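Local coordinates for protein glutathione S-transferase (Bombyx mori, PDB 5ZFG) that metabolises the insecticide diazinon in the silkworm and probably works, like its relatives, by transferring glutathione to electrophilic substrates, at residues 19-23 and 24-28; 62-66 and 67-71; 130-133 and 134-138; 150-154 and 155-159. One frame throughout, in Å; residues are numbered along the deposited sequence.

How the interactions relate
Interactions 1 and 2 belong to the thioredoxin-like N-terminal domain, interactions 3 and 4 to the helical C-terminal domain. Interaction 2 is the most buried and has the main contact with the second subunit; the others are partly buried, and interaction 3, which touches that subunit through Val138, has the most exposed residues. Interaction 1 closes a helix, interaction 2 starts one, interaction 3 lies within one and interaction 4 leads into one. Backbone bonds dominate interaction 3, a CH-pi contact marks interactions 1 and 4, and interactions 2 and 4 each hold a bridging water. Ala20 CB meets Leu71 CD2 at 3.4 Å, packing interaction 1 on interaction 2, and Ile158 CD1 of interaction 4 reaches Leu71 C at 3.9 Å across the domain boundary.

Interaction 1: 19-23 and 24-28; sequences QALVA and LEVPF
Leu21 lays its CD1 methyl over the middle of the Phe28 ring, 3.7 Å from the ring centroid and 10° off the ring normal, a CH-pi contact. The CB of Leu21 adds a second touch, 3.6 Å from Phe28 CE2, so the leucine spans the ring from centre to rim. The other branch turns to the valine, where Leu21 CD2 lies 3.8 Å from Val26 CG1. The phenyl ring reaches this place with Phe28 CG set between its own backbone N and carbonyl carbon (chi1 67°). With an alanine in place of Phe28, Leu21 CD1 is likely to lose the ring it packs against, leaving a gap beside Leu5 of strand 3-7. Helix 12-23 ends here in a Schellman motif, which turns the chain back: Glu25 has positive phi (59°), and its N bonds to Val22 O at 3.0 Å, approaching from above the carbonyl plane. Val26 N donates to Leu21 O at 3.0 Å, in the carbonyl plane, as the chain leaves toward strand 29-32. Before the turn, Leu24 N still makes a helical bond to Ala20 O (2.9 Å), while the Leu24 side chain packs on Ile74 and Cys75 of helix 67-78.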
# COMPACT_ATOMS: atom_id res chain seq x y z
N GLN B 19 -13.91 -3.10 -11.35
CA GLN B 19 -14.33 -4.48 -11.10
C GLN B 19 -14.96 -4.62 -9.72
O GLN B 19 -16.02 -5.23 -9.57
CB GLN B 19 -13.15 -5.43 -11.27
CG GLN B 19 -12.66 -5.52 -12.70
CD GLN B 19 -11.42 -6.35 -12.79
OE1 GLN B 19 -10.48 -6.16 -12.00
NE2 GLN B 19 -11.39 -7.27 -13.75
N ALA B 20 -14.35 -4.01 -8.70
CA ALA B 20 -14.93 -4.07 -7.36
C ALA B 20 -16.31 -3.40 -7.32
O ALA B 20 -17.25 -3.94 -6.71
CB ALA B 20 -13.99 -3.41 -6.34
N LEU B 21 -16.44 -2.21 -7.91
CA LEU B 21 -17.73 -1.52 -7.92
C LEU B 21 -18.79 -2.37 -8.62
O LEU B 21 -19.93 -2.46 -8.14
CB LEU B 21 -17.61 -0.16 -8.59
CG LEU B 21 -16.88 0.94 -7.81
CD1 LEU B 21 -16.38 2.01 -8.78
CD2 LEU B 21 -17.78 1.55 -6.71
N VAL B 22 -18.42 -3.01 -9.73
CA VAL B 22 -19.35 -3.85 -10.46
C VAL B 22 -19.69 -5.10 -9.66
O VAL B 22 -20.87 -5.47 -9.53
CB VAL B 22 -18.76 -4.19 -11.85
CG1 VAL B 22 -19.56 -5.29 -12.55
CG2 VAL B 22 -18.69 -2.94 -12.71
N ALA B 23 -18.68 -5.76 -9.08
CA ALA B 23 -18.93 -6.97 -8.29
C ALA B 23 -19.82 -6.69 -7.10
O ALA B 23 -20.66 -7.52 -6.72
CB ALA B 23 -17.61 -7.58 -7.84
N LEU B 24 -19.67 -5.52 -6.49
CA LEU B 24 -20.45 -5.15 -5.32
C LEU B 24 -21.79 -4.54 -5.68
O LEU B 24 -22.59 -4.25 -4.77
CB LEU B 24 -19.66 -4.17 -4.45
CG LEU B 24 -18.45 -4.80 -3.75
CD1 LEU B 24 -17.73 -3.75 -2.92
CD2 LEU B 24 -18.91 -5.95 -2.89
N GLU B 25 -22.06 -4.34 -6.97
CA GLU B 25 -23.29 -3.72 -7.44
C GLU B 25 -23.49 -2.32 -6.87
O GLU B 25 -24.60 -1.93 -6.53
CB GLU B 25 -24.50 -4.62 -7.12
CG GLU B 25 -24.26 -6.08 -7.44
CD GLU B 25 -25.54 -6.90 -7.38
OE1 GLU B 25 -25.83 -7.47 -6.31
OE2 GLU B 25 -26.25 -6.96 -8.40
N VAL B 26 -22.40 -1.57 -6.76
CA VAL B 26 -22.45 -0.18 -6.32
C VAL B 26 -22.52 0.70 -7.57
O VAL B 26 -21.59 0.65 -8.39
CB VAL B 26 -21.24 0.19 -5.45
CG1 VAL B 26 -21.27 1.66 -5.12
CG2 VAL B 26 -21.23 -0.64 -4.16
N PRO B 27 -23.59 1.45 -7.78
CA PRO B 27 -23.70 2.25 -9.01
C PRO B 27 -22.75 3.44 -8.97
O PRO B 27 -22.52 4.05 -7.92
CB PRO B 27 -25.16 2.70 -9.02
CG PRO B 27 -25.86 1.75 -8.08
CD PRO B 27 -24.84 1.49 -7.00
N PHE B 28 -22.19 3.78 -10.13
CA PHE B 28 -21.27 4.91 -10.20
C PHE B 28 -21.26 5.50 -11.60
O PHE B 28 -21.64 4.84 -12.58
CB PHE B 28 -19.84 4.50 -9.81
CG PHE B 28 -19.19 3.57 -10.78
CD1 PHE B 28 -18.24 4.03 -11.70
CD2 PHE B 28 -19.50 2.22 -10.77
CE1 PHE B 28 -17.64 3.15 -12.57
CE2 PHE B 28 -18.91 1.34 -11.65
CZ PHE B 28 -17.97 1.82 -12.56

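Interaction 2: 62-66 and 67-71; sequences FYLSE and SNAIL. With ACT (acetate ion), chain H.
The strand-to-helix turn of the thioredoxin-like domain, where strand 62-65 gives way to helix 67-78, brings Leu64 against Ile70 and holds an acetate ion at the helix start. Leu64 and Ile70 run antiparallel alongside one another, Leu64 CG 3.9 Å from Ile70 CG1. Ile70 CG1 stands beside its own backbone N (chi1 -63°), which directs CD1 back to the strand, 3.3 Å from Leu64 O. A serine in place of Ile70 would probably open a gap between Leu64, Leu57 of strand 56-59 and Val17 of helix 12-23. Glu66 is at the N-cap position, and its carbonyl O accepts the first-turn bond from Ile70 N at 2.9 Å, nearly along the C=O axis. In glutathione transferases, the acidic-Ser pair at the start of this helix, here Glu66 and Ser67, commonly binds the alpha-carboxylate of the gamma-glutamyl residue of glutathione. The acetate, probably from the crystallisation liquor, is consistent with that role: Ser67 N donates to OXT at 2.9 Å and Ser67 OG to the acetate O at 2.7 Å, two bonds that grip both oxygens. One water donates to Glu66 OE1 and to the acetate O while accepting from Asn68 N at 3.0 Å, tying the ion to the first turn. The Glu66 chain bends at chi2 (-78°), and its other carboxylate oxygen, OE2, bonds to Gln51 NE2 and to Ser104 OG of the second subunit. His97 of that subunit packs on Leu64 and Glu66.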
# COMPACT_ATOMS: atom_id res chain seq x y z
N PHE B 62 -16.49 13.59 -0.91
CA PHE B 62 -15.35 12.93 -0.29
C PHE B 62 -14.44 12.44 -1.41
O PHE B 62 -14.82 11.53 -2.15
CB PHE B 62 -15.82 11.77 0.59
CG PHE B 62 -14.70 10.97 1.19
CD1 PHE B 62 -13.67 11.60 1.88
CD2 PHE B 62 -14.68 9.59 1.09
CE1 PHE B 62 -12.64 10.86 2.44
CE2 PHE B 62 -13.66 8.84 1.66
CZ PHE B 62 -12.65 9.48 2.34
N TYR B 63 -13.26 13.05 -1.53
CA TYR B 63 -12.29 12.71 -2.57
C TYR B 63 -11.27 11.73 -2.01
O TYR B 63 -10.55 12.04 -1.05
CB TYR B 63 -11.56 13.96 -3.08
CG TYR B 63 -12.49 15.04 -3.61
CD1 TYR B 63 -13.61 14.71 -4.36
CD2 TYR B 63 -12.24 16.38 -3.35
CE1 TYR B 63 -14.47 15.70 -4.85
CE2 TYR B 63 -13.09 17.37 -3.83
CZ TYR B 63 -14.20 17.02 -4.58
OH TYR B 63 -15.05 18.00 -5.07
N LEU B 64 -11.17 10.55 -2.62
CA LEU B 64 -10.28 9.51 -2.13
C LEU B 64 -9.46 8.98 -3.30
O LEU B 64 -10.03 8.40 -4.23
CB LEU B 64 -11.08 8.40 -1.46
CG LEU B 64 -10.29 7.20 -0.94
CD1 LEU B 64 -9.38 7.66 0.20
CD2 LEU B 64 -11.22 6.08 -0.49
N SER B 65 -8.14 9.16 -3.25
CA SER B 65 -7.23 8.55 -4.20
C SER B 65 -6.60 7.30 -3.58
O SER B 65 -6.99 6.89 -2.48
CB SER B 65 -6.16 9.55 -4.66
OG SER B 65 -5.22 9.82 -3.63
N GLU B 66 -5.60 6.72 -4.28
CA GLU B 66 -4.96 5.44 -4.00
C GLU B 66 -5.94 4.28 -4.18
O GLU B 66 -6.81 4.04 -3.34
CB GLU B 66 -4.35 5.41 -2.59
CG GLU B 66 -3.18 6.38 -2.44
CD GLU B 66 -1.89 5.88 -3.05
OE1 GLU B 66 -1.82 4.71 -3.49
OE2 GLU B 66 -0.90 6.65 -3.08
N SER B 67 -5.76 3.52 -5.28
CA SER B 67 -6.75 2.50 -5.65
C SER B 67 -6.94 1.44 -4.56
O SER B 67 -8.07 0.96 -4.35
CB SER B 67 -6.35 1.85 -6.99
OG SER B 67 -5.12 1.15 -6.94
N ASN B 68 -5.87 1.06 -3.83
CA ASN B 68 -6.03 0.10 -2.74
C ASN B 68 -6.96 0.65 -1.66
O ASN B 68 -7.85 -0.06 -1.17
CB ASN B 68 -4.68 -0.25 -2.12
CG ASN B 68 -3.88 -1.18 -2.98
OD1 ASN B 68 -4.33 -1.62 -4.04
ND2 ASN B 68 -2.66 -1.47 -2.54
N ALA B 69 -6.77 1.91 -1.27
CA ALA B 69 -7.64 2.52 -0.27
C ALA B 69 -9.06 2.68 -0.80
O ALA B 69 -10.03 2.55 -0.03
CB ALA B 69 -7.07 3.87 0.13
N ILE B 70 -9.21 2.98 -2.10
CA ILE B 70 -10.55 3.06 -2.69
C ILE B 70 -11.24 1.70 -2.61
O ILE B 70 -12.42 1.61 -2.23
CB ILE B 70 -10.49 3.57 -4.14
CG1 ILE B 70 -9.94 5.00 -4.20
CG2 ILE B 70 -11.91 3.51 -4.78
CD1 ILE B 70 -9.62 5.46 -5.63
N LEU B 71 -10.51 0.62 -2.94
CA LEU B 71 -11.08 -0.73 -2.85
C LEU B 71 -11.55 -1.03 -1.43
O LEU B 71 -12.66 -1.55 -1.21
CB LEU B 71 -10.04 -1.77 -3.28
CG LEU B 71 -9.65 -1.80 -4.77
CD1 LEU B 71 -8.50 -2.76 -5.01
CD2 LEU B 71 -10.86 -2.19 -5.60
C ACT H . -2.88 3.72 -7.58
O ACT H . -2.78 2.58 -7.06
OXT ACT H . -3.95 4.34 -7.37
CH3 ACT H . -1.78 4.31 -8.41
O HOH W 1 -3.07 2.16 -3.92

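Interaction 3: 130-133 and 134-138; sequences KKVH and ISLDV
His133 O accepts Asp137 N at 2.8 Å, the shortest of four successive i to i+4 bonds that run through this part of helix 126-146. Ile134 N reaches Lys130 O at 2.9 Å, and Leu136 N meets Val132 O at 3.0 Å in an almost straight bond, with 174° at the hydrogen. The fourth, Ser135 N to Lys131 O, is 3.1 Å long. Ser135 OG has a hydrogen bond with Asn109 ND2 of helix 89-114. The His133 side chain likewise finds its polar partner outside this turn, ND1 bonding with Tyr180 OH. Among the apolar groups, Val132 and Leu136 run alongside each other in the same direction, Val132 CG1 3.8 Å from Leu136 CD1. The valine branch that touches is the one opposite the backbone N (chi1 170°). On the more exposed side, Ile134 CD1 lies across the aliphatic part of Lys130, 3.8 Å from Lys130 CG. The valine and leucine face inward, both packing on Leu170 of helix 160-172, with Tyr113 and Tyr106 of helix 89-114 against Val132 and Leu136 respectively.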
# COMPACT_ATOMS: atom_id res chain seq x y z
N LYS B 130 14.34 -10.81 -15.02
CA LYS B 130 14.53 -11.61 -13.81
C LYS B 130 13.57 -11.17 -12.72
O LYS B 130 13.02 -12.01 -11.99
CB LYS B 130 15.98 -11.49 -13.32
CG LYS B 130 16.27 -12.33 -12.10
CD LYS B 130 16.13 -13.81 -12.41
CE LYS B 130 17.46 -14.52 -12.22
NZ LYS B 130 17.36 -16.01 -12.25
N LYS B 131 13.34 -9.87 -12.59
CA LYS B 131 12.48 -9.38 -11.53
C LYS B 131 11.02 -9.73 -11.80
O LYS B 131 10.26 -9.95 -10.84
CB LYS B 131 12.68 -7.87 -11.37
CG LYS B 131 14.01 -7.52 -10.65
CD LYS B 131 14.24 -6.02 -10.59
CE LYS B 131 15.61 -5.68 -10.02
NZ LYS B 131 15.66 -5.69 -8.53
N VAL B 132 10.61 -9.82 -13.07
CA VAL B 132 9.28 -10.35 -13.37
C VAL B 132 9.17 -11.77 -12.84
O VAL B 132 8.18 -12.14 -12.18
CB VAL B 132 9.00 -10.31 -14.89
CG1 VAL B 132 7.73 -11.08 -15.19
CG2 VAL B 132 8.91 -8.87 -15.38
N HIS B 133 10.19 -12.60 -13.11
CA HIS B 133 10.10 -13.99 -12.66
C HIS B 133 10.14 -14.10 -11.14
O HIS B 133 9.50 -14.99 -10.58
CB HIS B 133 11.22 -14.81 -13.32
CG HIS B 133 10.91 -15.20 -14.73
ND1 HIS B 133 9.97 -16.16 -15.04
CD2 HIS B 133 11.38 -14.74 -15.92
CE1 HIS B 133 9.88 -16.28 -16.36
NE2 HIS B 133 10.73 -15.43 -16.91
N ILE B 134 10.86 -13.21 -10.46
CA ILE B 134 10.86 -13.25 -9.00
C ILE B 134 9.47 -12.91 -8.45
O ILE B 134 8.99 -13.55 -7.50
CB ILE B 134 11.95 -12.32 -8.44
CG1 ILE B 134 13.33 -12.93 -8.71
CG2 ILE B 134 11.77 -12.10 -6.95
CD1 ILE B 134 14.45 -11.92 -8.82
N SER B 135 8.78 -11.93 -9.05
CA SER B 135 7.44 -11.57 -8.60
C SER B 135 6.46 -12.71 -8.82
O SER B 135 5.64 -13.01 -7.94
CB SER B 135 6.95 -10.32 -9.33
OG SER B 135 7.76 -9.20 -9.02
N LEU B 136 6.50 -13.33 -10.01
CA LEU B 136 5.68 -14.50 -10.26
C LEU B 136 6.01 -15.60 -9.27
O LEU B 136 5.10 -16.25 -8.72
CB LEU B 136 5.89 -14.98 -11.70
CG LEU B 136 5.36 -13.99 -12.75
CD1 LEU B 136 5.93 -14.29 -14.12
CD2 LEU B 136 3.83 -14.02 -12.77
N ASP B 137 7.31 -15.82 -9.00
CA ASP B 137 7.70 -16.88 -8.07
C ASP B 137 7.14 -16.62 -6.68
O ASP B 137 6.67 -17.56 -6.01
CB ASP B 137 9.22 -17.00 -8.04
CG ASP B 137 9.67 -18.30 -7.41
OD1 ASP B 137 9.40 -19.38 -7.98
OD2 ASP B 137 10.29 -18.24 -6.33
N VAL B 138 7.15 -15.36 -6.23
CA VAL B 138 6.64 -15.03 -4.91
C VAL B 138 5.12 -15.24 -4.85
O VAL B 138 4.61 -15.83 -3.90
CB VAL B 138 7.04 -13.59 -4.52
CG1 VAL B 138 6.28 -13.15 -3.25
CG2 VAL B 138 8.54 -13.48 -4.31

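Interaction 4: 150-154 and 155-159; sequences YAAAN and HLTIA
Tyr150 turns its CG beside the backbone N (chi1 -66°), and its ring lies across the peptide that joins His155 to Leu156. His155 places CG between its N and carbonyl carbon (chi1 62°) and thereby brings its imidazole over Ala153. The two rings are used differently. Leu156 N lies 3.5 Å above the plane of the Tyr150 phenol, offset toward the rim, and Leu156 CD1 crosses to Tyr150 CE1 at 3.8 Å, so backbone and side chain of the leucine share the ring. The His155 ring instead receives a methyl: Ala153 CB stands 3.9 Å from its centroid, 22° off the normal, a CH-pi contact over one face. Between the two halves of the loop sits a bridging water, which accepts from Ala152 N at 3.0 Å, donates to His155 O, and accepts from Thr157 OG1 at 2.7 Å. That threonine oxygen also takes a weak capping bond from Ala159 N (3.3 Å), marking the turn that leads into helix 160-172. Close by, Ala152 CB meets Ala159 CB at 4.1 Å. Asp160 OD2 accepts from Thr157 N, and Leu156 packs on Phe161, consistent with the N-capping box and hydrophobic staple that begin this helix in glutathione transferases; Asp160 OD1 separately accepts from Ala151 N. Ala152 packs on Ile94 and Val95 of helix 89-114, and Ile158 reaches across to Leu71 and Cys75 of helix 67-78 in the N-terminal domain.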
# COMPACT_ATOMS: atom_id res chain seq x y z
N TYR B 150 -8.03 -18.64 -4.83
CA TYR B 150 -7.88 -17.21 -5.10
C TYR B 150 -6.72 -16.66 -4.27
O TYR B 150 -6.09 -17.37 -3.46
CB TYR B 150 -9.18 -16.47 -4.80
CG TYR B 150 -10.32 -16.83 -5.74
CD1 TYR B 150 -10.45 -16.22 -6.98
CD2 TYR B 150 -11.26 -17.78 -5.37
CE1 TYR B 150 -11.51 -16.55 -7.83
CE2 TYR B 150 -12.32 -18.11 -6.21
CZ TYR B 150 -12.44 -17.49 -7.44
OH TYR B 150 -13.48 -17.83 -8.27
N ALA B 151 -6.43 -15.36 -4.46
CA ALA B 151 -5.19 -14.78 -3.93
C ALA B 151 -5.16 -14.72 -2.41
O ALA B 151 -4.09 -14.83 -1.81
CB ALA B 151 -4.98 -13.38 -4.51
N ALA B 152 -6.30 -14.53 -1.76
CA ALA B 152 -6.32 -14.39 -0.31
C ALA B 152 -7.25 -15.37 0.39
O ALA B 152 -7.30 -15.38 1.63
CB ALA B 152 -6.73 -12.95 0.08
N ALA B 153 -7.98 -16.18 -0.35
CA ALA B 153 -8.98 -17.05 0.25
C ALA B 153 -9.43 -18.04 -0.82
O ALA B 153 -8.95 -18.00 -1.96
CB ALA B 153 -10.16 -16.26 0.81
N ASN B 154 -10.33 -18.94 -0.44
CA ASN B 154 -10.95 -19.85 -1.40
C ASN B 154 -12.12 -19.22 -2.12
O ASN B 154 -12.85 -19.93 -2.82
CB ASN B 154 -11.39 -21.13 -0.70
CG ASN B 154 -10.30 -22.16 -0.66
OD1 ASN B 154 -9.51 -22.28 -1.62
ND2 ASN B 154 -10.22 -22.91 0.43
N HIS B 155 -12.31 -17.91 -1.95
CA HIS B 155 -13.29 -17.13 -2.69
C HIS B 155 -12.64 -15.83 -3.15
O HIS B 155 -11.60 -15.42 -2.62
CB HIS B 155 -14.53 -16.83 -1.84
CG HIS B 155 -14.23 -16.01 -0.62
ND1 HIS B 155 -13.97 -16.57 0.61
CD2 HIS B 155 -14.15 -14.67 -0.45
CE1 HIS B 155 -13.74 -15.61 1.49
NE2 HIS B 155 -13.84 -14.45 0.87
N LEU B 156 -13.28 -15.19 -4.12
CA LEU B 156 -12.79 -13.92 -4.66
C LEU B 156 -12.81 -12.83 -3.59
O LEU B 156 -13.75 -12.73 -2.79
CB LEU B 156 -13.67 -13.49 -5.84
CG LEU B 156 -13.17 -12.33 -6.71
CD1 LEU B 156 -12.03 -12.77 -7.61
CD2 LEU B 156 -14.29 -11.69 -7.53
N THR B 157 -11.73 -12.03 -3.54
CA THR B 157 -11.67 -10.86 -2.67
C THR B 157 -11.11 -9.67 -3.46
O THR B 157 -10.63 -9.82 -4.58
CB THR B 157 -10.80 -11.09 -1.42
OG1 THR B 157 -9.44 -11.29 -1.81
CG2 THR B 157 -11.28 -12.30 -0.60
N ILE B 158 -11.16 -8.48 -2.85
CA ILE B 158 -10.58 -7.32 -3.53
C ILE B 158 -9.08 -7.49 -3.78
O ILE B 158 -8.52 -6.79 -4.61
CB ILE B 158 -10.83 -5.98 -2.78
CG1 ILE B 158 -10.29 -6.00 -1.34
CG2 ILE B 158 -12.33 -5.56 -2.84
CD1 ILE B 158 -10.41 -4.62 -0.64
N ALA B 159 -8.42 -8.40 -3.05
CA ALA B 159 -7.00 -8.64 -3.32
C ALA B 159 -6.78 -9.22 -4.71
O ALA B 159 -5.70 -9.04 -5.29
CB ALA B 159 -6.43 -9.58 -2.25
O HOH W 2 -9.02 -13.85 -2.69